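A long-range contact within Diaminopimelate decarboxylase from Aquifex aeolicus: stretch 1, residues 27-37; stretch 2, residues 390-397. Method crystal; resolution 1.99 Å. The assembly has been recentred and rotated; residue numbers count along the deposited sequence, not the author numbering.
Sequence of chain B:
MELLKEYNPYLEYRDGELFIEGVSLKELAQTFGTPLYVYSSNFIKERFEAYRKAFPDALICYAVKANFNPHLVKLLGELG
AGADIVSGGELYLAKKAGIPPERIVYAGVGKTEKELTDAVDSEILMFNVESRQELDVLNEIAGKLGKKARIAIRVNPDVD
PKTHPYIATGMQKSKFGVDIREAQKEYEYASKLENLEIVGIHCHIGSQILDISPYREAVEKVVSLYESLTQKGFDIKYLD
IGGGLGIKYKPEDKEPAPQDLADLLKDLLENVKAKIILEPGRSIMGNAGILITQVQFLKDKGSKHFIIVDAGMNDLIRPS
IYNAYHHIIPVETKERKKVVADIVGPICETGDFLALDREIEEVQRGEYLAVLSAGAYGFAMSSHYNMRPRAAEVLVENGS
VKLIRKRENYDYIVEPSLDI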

# COMPACT_ATOMS: atom_id res chain seq x y z
N GLU B 27 27.24 7.94 -3.91
CA GLU B 27 27.09 9.38 -4.11
C GLU B 27 25.62 9.80 -4.24
O GLU B 27 25.22 10.80 -3.66
CB GLU B 27 27.88 9.88 -5.32
CG GLU B 27 27.99 11.44 -5.36
CD GLU B 27 28.81 12.04 -4.18
OE1 GLU B 27 29.91 11.53 -3.85
OE2 GLU B 27 28.36 13.04 -3.59
N LEU B 28 24.84 9.05 -5.01
CA LEU B 28 23.42 9.35 -5.13
C LEU B 28 22.71 9.31 -3.77
O LEU B 28 21.91 10.19 -3.47
CB LEU B 28 22.73 8.39 -6.12
CG LEU B 28 23.08 8.61 -7.59
CD1 LEU B 28 22.55 7.46 -8.39
CD2 LEU B 28 22.52 9.94 -8.10
N ALA B 29 23.02 8.29 -2.97
CA ALA B 29 22.47 8.14 -1.62
C ALA B 29 22.85 9.30 -0.69
O ALA B 29 22.01 9.84 0.02
CB ALA B 29 22.90 6.82 -1.04
N GLN B 30 24.13 9.70 -0.71
CA GLN B 30 24.61 10.83 0.08
C GLN B 30 24.05 12.16 -0.42
O GLN B 30 23.76 13.05 0.37
CB GLN B 30 26.15 10.89 0.06
CG GLN B 30 26.84 9.71 0.74
CD GLN B 30 28.37 9.71 0.53
OE1 GLN B 30 28.88 10.29 -0.44
NE2 GLN B 30 29.08 9.06 1.42
N THR B 31 23.88 12.28 -1.73
CA THR B 31 23.35 13.51 -2.34
C THR B 31 21.84 13.67 -2.16
O THR B 31 21.36 14.74 -1.76
CB THR B 31 23.70 13.56 -3.85
OG1 THR B 31 25.12 13.61 -3.98
CG2 THR B 31 23.11 14.79 -4.53
N PHE B 32 21.08 12.62 -2.48
CA PHE B 32 19.61 12.72 -2.54
C PHE B 32 18.88 12.13 -1.33
O PHE B 32 17.66 12.27 -1.20
CB PHE B 32 19.10 12.11 -3.85
CG PHE B 32 19.52 12.87 -5.08
CD1 PHE B 32 18.93 14.11 -5.38
CD2 PHE B 32 20.52 12.38 -5.93
CE1 PHE B 32 19.34 14.84 -6.50
CE2 PHE B 32 20.91 13.10 -7.04
CZ PHE B 32 20.32 14.32 -7.33
N GLY B 33 19.62 11.45 -0.46
CA GLY B 33 19.06 10.81 0.72
C GLY B 33 18.51 9.40 0.43
O GLY B 33 18.43 8.99 -0.73
N THR B 34 18.17 8.67 1.49
CA THR B 34 17.52 7.36 1.35
C THR B 34 16.23 7.37 2.18
O THR B 34 16.10 8.17 3.10
CB THR B 34 18.43 6.18 1.82
OG1 THR B 34 18.91 6.44 3.15
CG2 THR B 34 19.63 6.00 0.88
N PRO B 35 15.25 6.49 1.84
CA PRO B 35 15.20 5.59 0.68
C PRO B 35 15.24 6.35 -0.65
O PRO B 35 14.75 7.48 -0.73
CB PRO B 35 13.84 4.88 0.82
CG PRO B 35 13.47 5.05 2.26
CD PRO B 35 14.04 6.38 2.68
N LEU B 36 15.84 5.73 -1.67
CA LEU B 36 16.00 6.33 -2.99
C LEU B 36 15.71 5.31 -4.09
O LEU B 36 16.34 4.24 -4.14
CB LEU B 36 17.43 6.88 -3.17
CG LEU B 36 17.74 7.69 -4.43
CD1 LEU B 36 16.91 8.98 -4.43
CD2 LEU B 36 19.24 8.03 -4.55
N TYR B 37 14.77 5.64 -4.97
CA TYR B 37 14.56 4.86 -6.19
C TYR B 37 15.43 5.42 -7.30
O TYR B 37 15.35 6.61 -7.63
CB TYR B 37 13.09 4.88 -6.61
CG TYR B 37 12.25 3.79 -5.99
CD1 TYR B 37 11.37 4.06 -4.92
CD2 TYR B 37 12.32 2.48 -6.46
CE1 TYR B 37 10.57 3.03 -4.36
CE2 TYR B 37 11.55 1.46 -5.90
CZ TYR B 37 10.69 1.74 -4.86
OH TYR B 37 9.93 0.69 -4.35
N ARG B 390 7.26 9.38 1.04
CA ARG B 390 7.81 8.47 0.05
C ARG B 390 9.15 8.96 -0.51
O ARG B 390 9.53 10.13 -0.36
CB ARG B 390 6.81 8.20 -1.08
CG ARG B 390 5.53 7.49 -0.58
CD ARG B 390 4.54 7.20 -1.69
NE ARG B 390 3.94 8.44 -2.23
CZ ARG B 390 2.77 8.49 -2.85
NH1 ARG B 390 2.05 7.38 -3.01
NH2 ARG B 390 2.30 9.65 -3.31
N ALA B 391 9.86 8.03 -1.14
CA ALA B 391 11.24 8.22 -1.56
C ALA B 391 11.36 9.20 -2.71
O ALA B 391 10.42 9.36 -3.50
CB ALA B 391 11.81 6.87 -2.00
N ALA B 392 12.54 9.83 -2.82
CA ALA B 392 12.92 10.54 -4.05
C ALA B 392 13.13 9.50 -5.16
O ALA B 392 13.43 8.33 -4.88
CB ALA B 392 14.19 11.36 -3.84
N GLU B 393 12.95 9.93 -6.41
CA GLU B 393 13.26 9.12 -7.57
C GLU B 393 14.25 9.86 -8.49
O GLU B 393 14.04 11.02 -8.82
CB GLU B 393 11.99 8.80 -8.35
CG GLU B 393 10.99 7.86 -7.62
CD GLU B 393 9.77 7.53 -8.50
OE1 GLU B 393 8.98 8.46 -8.86
OE2 GLU B 393 9.56 6.34 -8.82
N VAL B 394 15.30 9.18 -8.92
CA VAL B 394 16.30 9.79 -9.81
C VAL B 394 16.47 8.91 -11.04
O VAL B 394 16.31 7.70 -10.96
CB VAL B 394 17.67 10.01 -9.11
CG1 VAL B 394 17.53 11.03 -7.97
CG2 VAL B 394 18.20 8.72 -8.55
N LEU B 395 16.77 9.54 -12.17
CA LEU B 395 16.97 8.86 -13.44
C LEU B 395 18.40 9.13 -13.93
O LEU B 395 18.79 10.29 -14.15
CB LEU B 395 15.97 9.37 -14.47
CG LEU B 395 16.05 8.84 -15.93
CD1 LEU B 395 15.65 7.38 -15.99
CD2 LEU B 395 15.16 9.69 -16.81
N VAL B 396 19.17 8.06 -14.08
CA VAL B 396 20.56 8.15 -14.49
C VAL B 396 20.67 7.87 -16.00
O VAL B 396 19.95 7.03 -16.53
CB VAL B 396 21.45 7.18 -13.69
CG1 VAL B 396 22.89 7.34 -14.10
CG2 VAL B 396 21.34 7.48 -12.20
N GLU B 397 21.53 8.63 -16.68
CA GLU B 397 21.82 8.37 -18.09
C GLU B 397 23.27 8.75 -18.39
O GLU B 397 23.63 9.93 -18.27
CB GLU B 397 20.88 9.17 -18.99
CG GLU B 397 21.04 8.86 -20.49
CD GLU B 397 19.98 9.55 -21.33
OE1 GLU B 397 18.77 9.42 -21.04
OE2 GLU B 397 20.35 10.21 -22.31

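Two backbone hydrogen bonds, both made by Tyr-37, hold the two stretches together. The N of Tyr-37 donates to the O of Ala-392 at 3.0 Å, with an angle of 160° at the hydrogen, and the O of Tyr-37 accepts from the N of Val-394 at 2.9 Å, with an angle of 163°. One residue thus reaches to the residues before and after Glu-393, the pattern expected of parallel strands, and Tyr-37 and Glu-393 lie abreast with their CA atoms 4.7 Å apart. A CA-H...O contact supplements the pair: the CA of Glu-393 lies 3.3 Å from the O of Tyr-37, so this carbonyl meets both an amide and a polarised C-H group. Because these links use main-chain atoms, they leave the side chains free for other work.

Before Tyr-37 the two chains lie slightly farther apart, with the CA atoms of Pro-35 and Ala-391 5.3 Å from each other. The O of Pro-35 is 3.8 Å from the N of Ala-392, too far for a hydrogen bond. The O of Pro-35 lies 3.3 Å from the CB of Ala-391, while the CB atoms of Pro-35 and Ala-391 meet at 4.0 Å. The CB of Ala-391 also approaches CD1 of the Tyr-37 ring obliquely, at 4.1 Å. A small side chain suits this place, since the CB is already in contact with both neighbours.

Tyr-37 and Glu-393 project to the same face of the sheet, where the CB of Tyr-37 packs against the CG of Glu-393 at 3.8 Å. Here the aliphatic part of the glutamate serves as a packing surface, while its carboxylate and the tyrosine hydroxyl find hydrogen-bonding partners elsewhere in the structure. Both residues can therefore be buried without leaving these polar ends unsatisfied.

Leu-36 and Ala-392 share the other face. With chi1 in t and chi2 in p, Leu-36 brings CD1 to 3.7 Å from the CB of Ala-392 and to 4.1 Å from CG1 of Val-394. Its branched end thus spans two residues of the neighbouring strand, and the short alanine allows the close approach.

The helix of stretch 1 extends this apolar packing. Its axis passes 10.6 Å from that of the strand, a gap bridged by side chains, and the two run at 134° to one another. CG1 of Val-394 sits over one face of the Phe-32 ring, 3.9 Å from the centroid and 13° off the ring normal, a well-centred CH-pi contact. A flat aromatic ring offers a broad surface to a methyl group, and the same CG1 touches Leu-36, so valine joins helix and strand. One helical turn before Phe-32, CD1 of Leu-28 meets CG2 of Val-396 at 4.0 Å. Beyond Phe-32 the chain leaves the helix at Gly-33, whose positive phi and backbone angles would jam a CB against the preceding carbonyl O; glycine avoids that clash.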